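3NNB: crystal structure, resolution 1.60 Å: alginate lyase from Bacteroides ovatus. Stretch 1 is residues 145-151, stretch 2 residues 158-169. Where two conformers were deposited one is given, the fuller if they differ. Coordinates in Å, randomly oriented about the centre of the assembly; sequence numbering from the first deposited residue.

Stretch 1, residues 145-151: HLTYGQT
Stretch 2 (158-169) GMGRGAGMIDIY

Two stretches of one alginate lyase chain pack together and bury 678 Å² between them, both sides summed. Stretch 1 runs through a type I beta turn from Leu 146 to Gly 149, closed by Gly 149 N to Leu 146 O at 3.1 Å, and turns a corner at Gly 149 and Gln 150, where Gln 150 has positive phi (48/51). Thr 147 N donates to His 145 ND1 (3.1 Å) ahead of that corner. Stretch 2 starts with Gly 158 at positive phi, is extended from Met 159 to Arg 161, and from Gly 162 to Asp 167 has helical phi/psi.

Gly 158 (phi/psi 77/1) has a positive phi, which favours glycine; its O lies at the edge of the Tyr 148 ring, 3.5 Å from Tyr 148 CD1. Met 159, a selenomethionine (-85/156), starts away from stretch 1, but chi angles t, p, p bring its end back: SE sits 3.4 Å from Thr 147 CG2 and 4.7 Å from the centroid of the Tyr 148 ring, obliquely placed, with Tyr 148 at chi1 m. A water donates to both Met 159 O (2.9 Å) and Gln 150 O (2.8 Å), tying the backbones together.

At Gly 160 (-76/-170) the two backbones are in direct contact, Gly 160 CA lying 3.8 Å from Tyr 148 CA. Gly 160 N makes a weak hydrogen bond to Thr 147 O (2.9 Å, 126°). A CB here would lie 2.4 Å from Thr 147 O and 2.6 Å from Gly 149 N, so the site has no room for one.

Arg 161 (-151/166) makes three hydrogen bonds to stretch 1. Its N donates to Gly 149 O (2.9 Å, 155°). With chi1 p, then chi2 and chi3 t, its long side chain starts sideways and reaches Gln 150, where NE gives a weak bond to Gln 150 O (3.1 Å) and NH2 another to Gln 150 OE1 (2.8 Å). A second water donates to Arg 161 O (2.9 Å) and Leu 146 O (2.8 Å).

Gly 162 makes no contact; from here the chain coils, with Gly 164 N bonded to Arg 161 O (3.0 Å) and Asp 167 N to Gly 164 O (3.0 Å). The small Ala 163 sets its CB 3.6 Å from Gln 150 OE1. Gly 164 (-57/-22) brings its CA within 3.8 Å of Gly 149 C, and a CB would clash at 2.6 Å from that same Gly 149 C. The partner also fits tightly: a CB on Gly 149 would stand 3.1 Å from Gly 164 CA, so two glycines meet with their CA atoms 4.0 Å apart.

Met 165, also selenomethionine (m, m, m), points away. Ile 166 CG2 approaches Gln 150 NE2 at 3.6 Å. Asp 167 (chi1 m) points toward stretch 1 and accepts a nearly straight bond at OD1 from Gln 150 NE2 (2.8 Å, 170°); Gln 150, with chi1 m, chi2 t and chi3 28°, places its amide for this bond. Ile 168 (chi1 p, chi2 t) sets CG2 3.9 Å from CD2 of buried Leu 146 (m, p), which also lies 3.3 Å from Gly 164 O, and Tyr 169 lies out of reach.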

# COMPACT_ATOMS: atom_id res chain seq x y z
N HIS A 145 -1.63 -14.19 9.66
CA HIS A 145 -0.45 -14.67 8.94
C HIS A 145 -0.79 -14.81 7.46
O HIS A 145 -1.94 -14.84 7.08
CB HIS A 145 0.02 -16.02 9.47
CG HIS A 145 -0.91 -17.15 9.18
ND1 HIS A 145 -0.87 -17.86 7.98
CD2 HIS A 145 -1.91 -17.68 9.91
CE1 HIS A 145 -1.80 -18.79 8.01
NE2 HIS A 145 -2.45 -18.70 9.16
N LEU A 146 0.26 -14.89 6.64
CA LEU A 146 0.10 -15.04 5.20
C LEU A 146 0.95 -16.25 4.72
O LEU A 146 1.57 -16.21 3.66
CB LEU A 146 0.48 -13.73 4.47
CG LEU A 146 -0.63 -12.66 4.53
CD1 LEU A 146 -0.42 -11.83 5.79
CD2 LEU A 146 -0.60 -11.76 3.32
N THR A 147 0.88 -17.37 5.45
CA THR A 147 1.53 -18.59 5.02
C THR A 147 1.08 -19.04 3.63
O THR A 147 1.88 -19.61 2.87
CB THR A 147 1.34 -19.71 6.08
OG1 THR A 147 1.90 -19.22 7.30
CG2 THR A 147 2.06 -21.03 5.64
N TYR A 148 -0.18 -18.74 3.28
CA TYR A 148 -0.73 -19.16 1.99
C TYR A 148 -1.00 -17.98 1.05
O TYR A 148 -1.84 -18.06 0.18
CB TYR A 148 -1.95 -20.06 2.19
CG TYR A 148 -1.54 -21.34 2.93
CD1 TYR A 148 -0.96 -22.40 2.23
CD2 TYR A 148 -1.65 -21.45 4.31
CE1 TYR A 148 -0.53 -23.55 2.90
CE2 TYR A 148 -1.21 -22.57 4.97
CZ TYR A 148 -0.67 -23.64 4.26
OH TYR A 148 -0.21 -24.79 4.94
N GLY A 149 -0.26 -16.88 1.26
CA GLY A 149 -0.29 -15.73 0.35
C GLY A 149 0.43 -16.08 -0.94
O GLY A 149 1.57 -16.56 -0.91
N GLN A 150 -0.21 -15.78 -2.06
CA GLN A 150 0.34 -16.04 -3.40
C GLN A 150 0.90 -17.44 -3.64
O GLN A 150 2.05 -17.64 -4.09
CB GLN A 150 1.31 -14.95 -3.84
CG GLN A 150 0.64 -13.63 -4.01
CD GLN A 150 1.49 -12.60 -4.71
OE1 GLN A 150 2.38 -12.96 -5.53
NE2 GLN A 150 1.25 -11.32 -4.41
N THR A 151 0.06 -18.40 -3.29
CA THR A 151 0.15 -19.77 -3.84
C THR A 151 0.12 -19.73 -5.35
O THR A 151 -0.42 -18.80 -5.96
CB THR A 151 -1.04 -20.65 -3.36
OG1 THR A 151 -2.27 -20.21 -3.96
CG2 THR A 151 -1.14 -20.72 -1.82
N GLY A 158 2.02 -26.30 -2.85
CA GLY A 158 0.79 -25.79 -2.27
C GLY A 158 0.94 -24.70 -1.21
O GLY A 158 -0.06 -24.23 -0.67
N MSE A 159 2.17 -24.31 -0.94
CA MSE A 159 2.51 -23.29 0.04
C MSE A 159 2.40 -21.90 -0.58
O MSE A 159 2.49 -21.76 -1.77
CB MSE A 159 3.93 -23.58 0.51
CG MSE A 159 4.43 -22.79 1.68
SE MSE A 159 3.50 -23.08 3.29
CE MSE A 159 3.34 -24.99 3.40
N GLY A 160 2.19 -20.88 0.26
CA GLY A 160 2.37 -19.53 -0.18
C GLY A 160 3.84 -19.19 -0.26
O GLY A 160 4.74 -20.04 -0.13
N ARG A 161 4.13 -17.90 -0.46
CA ARG A 161 5.49 -17.47 -0.63
C ARG A 161 5.65 -16.03 -0.13
O ARG A 161 4.67 -15.35 0.10
CB ARG A 161 5.94 -17.61 -2.09
CG ARG A 161 5.14 -16.81 -3.01
CD ARG A 161 5.49 -17.00 -4.47
NE ARG A 161 4.58 -16.20 -5.25
CZ ARG A 161 4.87 -15.58 -6.39
NH1 ARG A 161 6.07 -15.74 -6.96
NH2 ARG A 161 3.97 -14.82 -6.99
N GLY A 162 6.88 -15.59 0.05
CA GLY A 162 7.10 -14.26 0.58
C GLY A 162 6.31 -13.17 -0.15
O GLY A 162 5.78 -12.27 0.50
N ALA A 163 6.25 -13.25 -1.51
CA ALA A 163 5.57 -12.28 -2.35
C ALA A 163 4.15 -11.98 -1.90
O ALA A 163 3.65 -10.91 -2.16
CB ALA A 163 5.58 -12.75 -3.82
N GLY A 164 3.49 -12.94 -1.25
CA GLY A 164 2.14 -12.69 -0.70
C GLY A 164 2.03 -11.54 0.28
O GLY A 164 0.93 -10.97 0.45
N MSE A 165 3.15 -11.18 0.90
CA MSE A 165 3.17 -10.03 1.83
C MSE A 165 2.69 -8.76 1.16
O MSE A 165 2.08 -7.91 1.80
CB MSE A 165 4.57 -9.82 2.42
CG MSE A 165 4.90 -10.69 3.62
SE MSE A 165 3.81 -10.30 5.17
CE MSE A 165 4.04 -8.39 5.22
N ILE A 166 2.96 -8.59 -0.13
CA ILE A 166 2.56 -7.36 -0.82
C ILE A 166 1.03 -7.21 -0.81
O ILE A 166 0.52 -6.09 -0.92
CB ILE A 166 3.17 -7.27 -2.27
CG1 ILE A 166 3.31 -5.81 -2.73
CG2 ILE A 166 2.33 -8.07 -3.31
CD1 ILE A 166 4.36 -5.00 -1.99
N ASP A 167 0.30 -8.32 -0.72
CA ASP A 167 -1.18 -8.29 -0.77
C ASP A 167 -1.77 -7.35 0.27
O ASP A 167 -2.85 -6.79 0.06
CB ASP A 167 -1.79 -9.68 -0.56
CG ASP A 167 -1.54 -10.66 -1.71
OD1 ASP A 167 -0.71 -10.37 -2.59
OD2 ASP A 167 -2.15 -11.75 -1.69
N ILE A 168 -1.11 -7.23 1.44
CA ILE A 168 -1.66 -6.46 2.55
C ILE A 168 -1.04 -5.10 2.70
O ILE A 168 -1.21 -4.45 3.71
CB ILE A 168 -1.58 -7.23 3.90
CG1 ILE A 168 -0.16 -7.66 4.27
CG2 ILE A 168 -2.56 -8.41 3.86
CD1 ILE A 168 0.02 -7.90 5.82
N TYR A 169 -0.27 -4.66 1.69
CA TYR A 169 0.44 -3.38 1.81
C TYR A 169 -0.53 -2.21 2.16
O TYR A 169 -0.15 -1.30 2.91
CB TYR A 169 1.20 -3.04 0.54
CG TYR A 169 2.10 -1.82 0.73
CD1 TYR A 169 3.39 -1.98 1.22
CD2 TYR A 169 1.64 -0.53 0.46
CE1 TYR A 169 4.20 -0.88 1.43
CE2 TYR A 169 2.46 0.57 0.67
CZ TYR A 169 3.74 0.38 1.16
OH TYR A 169 4.55 1.50 1.39
O HOH W 1 2.78 -14.34 1.99
O HOH W 2 3.65 -19.95 -3.77